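Local coordinates for protein glycosyl hydrolase family 10 (Bacteroides intestinalis DSM 17393, PDB 4QPW) that binds xylo-oligosaccharides through this carbohydrate-binding module of a larger enzyme that probably hydrolyses glycosidic bonds in xylan, at residues L72-R77 and G119-Q124. Sequence-based numbering, arbitrary orientation. Where two conformers were deposited one is given.
With XYP (beta-D-xylopyranose), chain B.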
loop_
_atom_site.group_PDB
_atom_site.type_symbol
_atom_site.label_atom_id
_atom_site.label_comp_id
_atom_site.label_asym_id
_atom_site.label_seq_id
_atom_site.Cartn_x
_atom_site.Cartn_y
_atom_site.Cartn_z
ATOM N N LEU A 72 -10.225 -3.392 -2.880
ATOM C CA LEU A 72 -9.102 -2.486 -2.734
ATOM C C LEU A 72 -8.586 -2.144 -4.149
ATOM O O LEU A 72 -8.349 -3.099 -4.952
ATOM C CB LEU A 72 -7.979 -3.174 -1.959
ATOM C CG LEU A 72 -6.633 -2.519 -1.929
ATOM C CD1 LEU A 72 -6.634 -1.203 -1.167
ATOM C CD2 LEU A 72 -5.559 -3.481 -1.360
ATOM N N LYS A 73 -8.426 -0.897 -4.465
ATOM C CA LYS A 73 -7.814 -0.441 -5.726
ATOM C C LYS A 73 -6.590 0.319 -5.411
ATOM O O LYS A 73 -6.611 1.240 -4.537
ATOM C CB LYS A 73 -8.744 0.379 -6.578
ATOM C CG LYS A 73 -10.014 -0.329 -6.962
ATOM C CD LYS A 73 -10.875 0.424 -7.973
ATOM C CE LYS A 73 -12.099 -0.404 -8.391
ATOM N NZ LYS A 73 -12.889 0.259 -9.433
ATOM N N MET A 74 -5.456 0.032 -6.055
ATOM C CA MET A 74 -4.226 0.789 -5.876
ATOM C C MET A 74 -3.550 1.000 -7.181
ATOM O O MET A 74 -3.419 -0.009 -7.942
ATOM C CB MET A 74 -3.337 0.008 -4.951
ATOM C CG MET A 74 -2.124 0.722 -4.428
ATOM S SD MET A 74 -0.960 -0.286 -3.475
ATOM C CE MET A 74 -2.508 -1.176 -2.501
ATOM N N MET A 75 -3.120 2.183 -7.473
ATOM C CA MET A 75 -2.302 2.435 -8.680
ATOM C C MET A 75 -0.840 2.465 -8.269
ATOM O O MET A 75 -0.445 3.261 -7.387
ATOM C CB MET A 75 -2.748 3.672 -9.388
ATOM C CG MET A 75 -1.794 4.043 -10.521
ATOM S SD MET A 75 -2.441 5.091 -11.844
ATOM C CE MET A 75 -1.408 6.505 -11.756
ATOM N N VAL A 76 -0.055 1.582 -8.875
ATOM C CA VAL A 76 1.332 1.270 -8.445
ATOM C C VAL A 76 2.206 1.113 -9.660
ATOM O O VAL A 76 1.767 0.553 -10.701
ATOM C CB VAL A 76 1.385 -0.016 -7.645
ATOM C CG1 VAL A 76 2.782 -0.343 -7.117
ATOM C CG2 VAL A 76 0.350 -0.051 -6.582
ATOM N N ARG A 77 3.446 1.553 -9.558
ATOM C CA ARG A 77 4.513 1.139 -10.524
ATOM C C ARG A 77 5.792 1.007 -9.700
ATOM O O ARG A 77 5.951 1.515 -8.554
ATOM C CB ARG A 77 4.650 2.101 -11.643
ATOM C CG ARG A 77 5.202 3.366 -11.320
ATOM C CD ARG A 77 5.522 4.289 -12.532
ATOM N NE ARG A 77 6.277 5.450 -12.279
ATOM C CZ ARG A 77 6.718 6.425 -13.143
ATOM N NH1 ARG A 77 6.479 6.377 -14.492
ATOM N NH2 ARG A 77 7.381 7.467 -12.608
ATOM N N GLY A 119 -9.871 -0.400 10.190
ATOM C CA GLY A 119 -8.473 -0.717 9.957
ATOM C C GLY A 119 -7.810 0.098 8.848
ATOM O O GLY A 119 -8.167 1.266 8.615
ATOM N N HIS A 120 -6.775 -0.495 8.304
ATOM C CA HIS A 120 -5.851 0.216 7.407
ATOM C C HIS A 120 -5.385 -0.709 6.319
ATOM O O HIS A 120 -5.713 -1.903 6.276
ATOM C CB HIS A 120 -4.692 0.770 8.255
ATOM C CG HIS A 120 -4.112 -0.299 9.181
ATOM N ND1 HIS A 120 -4.372 -0.328 10.534
ATOM C CD2 HIS A 120 -3.299 -1.338 8.937
ATOM C CE1 HIS A 120 -3.711 -1.365 11.056
ATOM N NE2 HIS A 120 -3.040 -1.989 10.149
ATOM N N VAL A 121 -4.638 -0.146 5.336
ATOM C CA VAL A 121 -4.007 -0.964 4.294
ATOM C C VAL A 121 -2.552 -1.128 4.668
ATOM O O VAL A 121 -1.700 -0.227 4.409
ATOM C CB VAL A 121 -4.192 -0.397 2.881
ATOM C CG1 VAL A 121 -3.526 -1.300 1.864
ATOM C CG2 VAL A 121 -5.662 -0.236 2.580
ATOM N N MET A 122 -2.218 -2.214 5.339
ATOM C CA MET A 122 -0.821 -2.531 5.680
ATOM C C MET A 122 -0.140 -2.958 4.408
ATOM O O MET A 122 -0.627 -3.844 3.689
ATOM C CB MET A 122 -0.809 -3.714 6.658
ATOM C CG MET A 122 0.575 -4.243 6.913
ATOM S SD MET A 122 1.783 -3.076 7.526
ATOM C CE MET A 122 1.277 -3.082 9.283
ATOM N N THR A 123 1.040 -2.393 4.097
ATOM C CA THR A 123 1.735 -2.632 2.830
ATOM C C THR A 123 3.182 -2.947 3.188
ATOM O O THR A 123 3.792 -2.286 4.050
ATOM C CB THR A 123 1.634 -1.376 1.972
ATOM O OG1 THR A 123 0.226 -0.931 1.962
ATOM C CG2 THR A 123 1.998 -1.635 0.573
ATOM N N GLN A 124 3.755 -3.991 2.580
ATOM C CA GLN A 124 5.092 -4.482 2.916
ATOM C C GLN A 124 5.905 -4.787 1.678
ATOM O O GLN A 124 5.371 -5.445 0.727
ATOM C CB GLN A 124 4.996 -5.721 3.804
ATOM C CG GLN A 124 4.163 -5.487 5.044
ATOM C CD GLN A 124 4.147 -6.600 6.103
ATOM O OE1 GLN A 124 4.475 -7.732 5.771
ATOM N NE2 GLN A 124 3.907 -6.308 7.316
HETATM C C1 XYP B . 4.535 -6.853 12.590
HETATM C C2 XYP B . 4.369 -7.034 11.107
HETATM C C3 XYP B . 4.029 -8.473 10.752
HETATM C C4 XYP B . 5.101 -9.396 11.386
HETATM C C5 XYP B . 5.255 -9.056 12.821
HETATM O O2 XYP B . 3.305 -6.207 10.631
HETATM O O3 XYP B . 3.992 -8.611 9.302
HETATM O O4 XYP B . 4.665 -10.743 11.161
HETATM O O5 XYP B . 5.656 -7.716 13.020
#
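Leu72 and Val121 meet tip to tip across the core of a beta-sandwich, and the pair illustrates how such a module separates its hydrophobic interior from its sugar-binding surface. Strand 69-78 belongs to one antiparallel sheet and strand 120-124 to the other; the CA atoms of Leu72 and Val121 stand 8.8 Å apart, a distance bridged by side chains rather than backbone bonding. The apolar part is small: CD1 of Leu72 touches CG2 of Val121 at 4.0 Å. A chi1 of 168° sets CG of Leu72 opposite the backbone N and swings CD1 into the core; the Leu72 side chain also packs on Phe86 and Val88 of strand 82-89. Met74 also faces Val121, but it was deposited in two conformers, so the detail of that approach is doubtful. Thr123, itself buried, points inward too, and its OG1 is satisfied by a hydrogen bond to Thr58 OG1.

The other face of strand 120-124 serves the ligand. Gln124, extended beyond CG, reaches a xylose to which Gln55 OE1 is also hydrogen-bonded: Gln124 NE2 donates to O3 of the sugar at 3.0 Å, nearly straight at 172°. A leucine in place of Gln124 would probably leave the O3 hydroxyl without this amide donor and weaken the grip on the sugar. Met122 brings its bent chain to the same ring, CE lying 4.0 Å from O2 of the xylose.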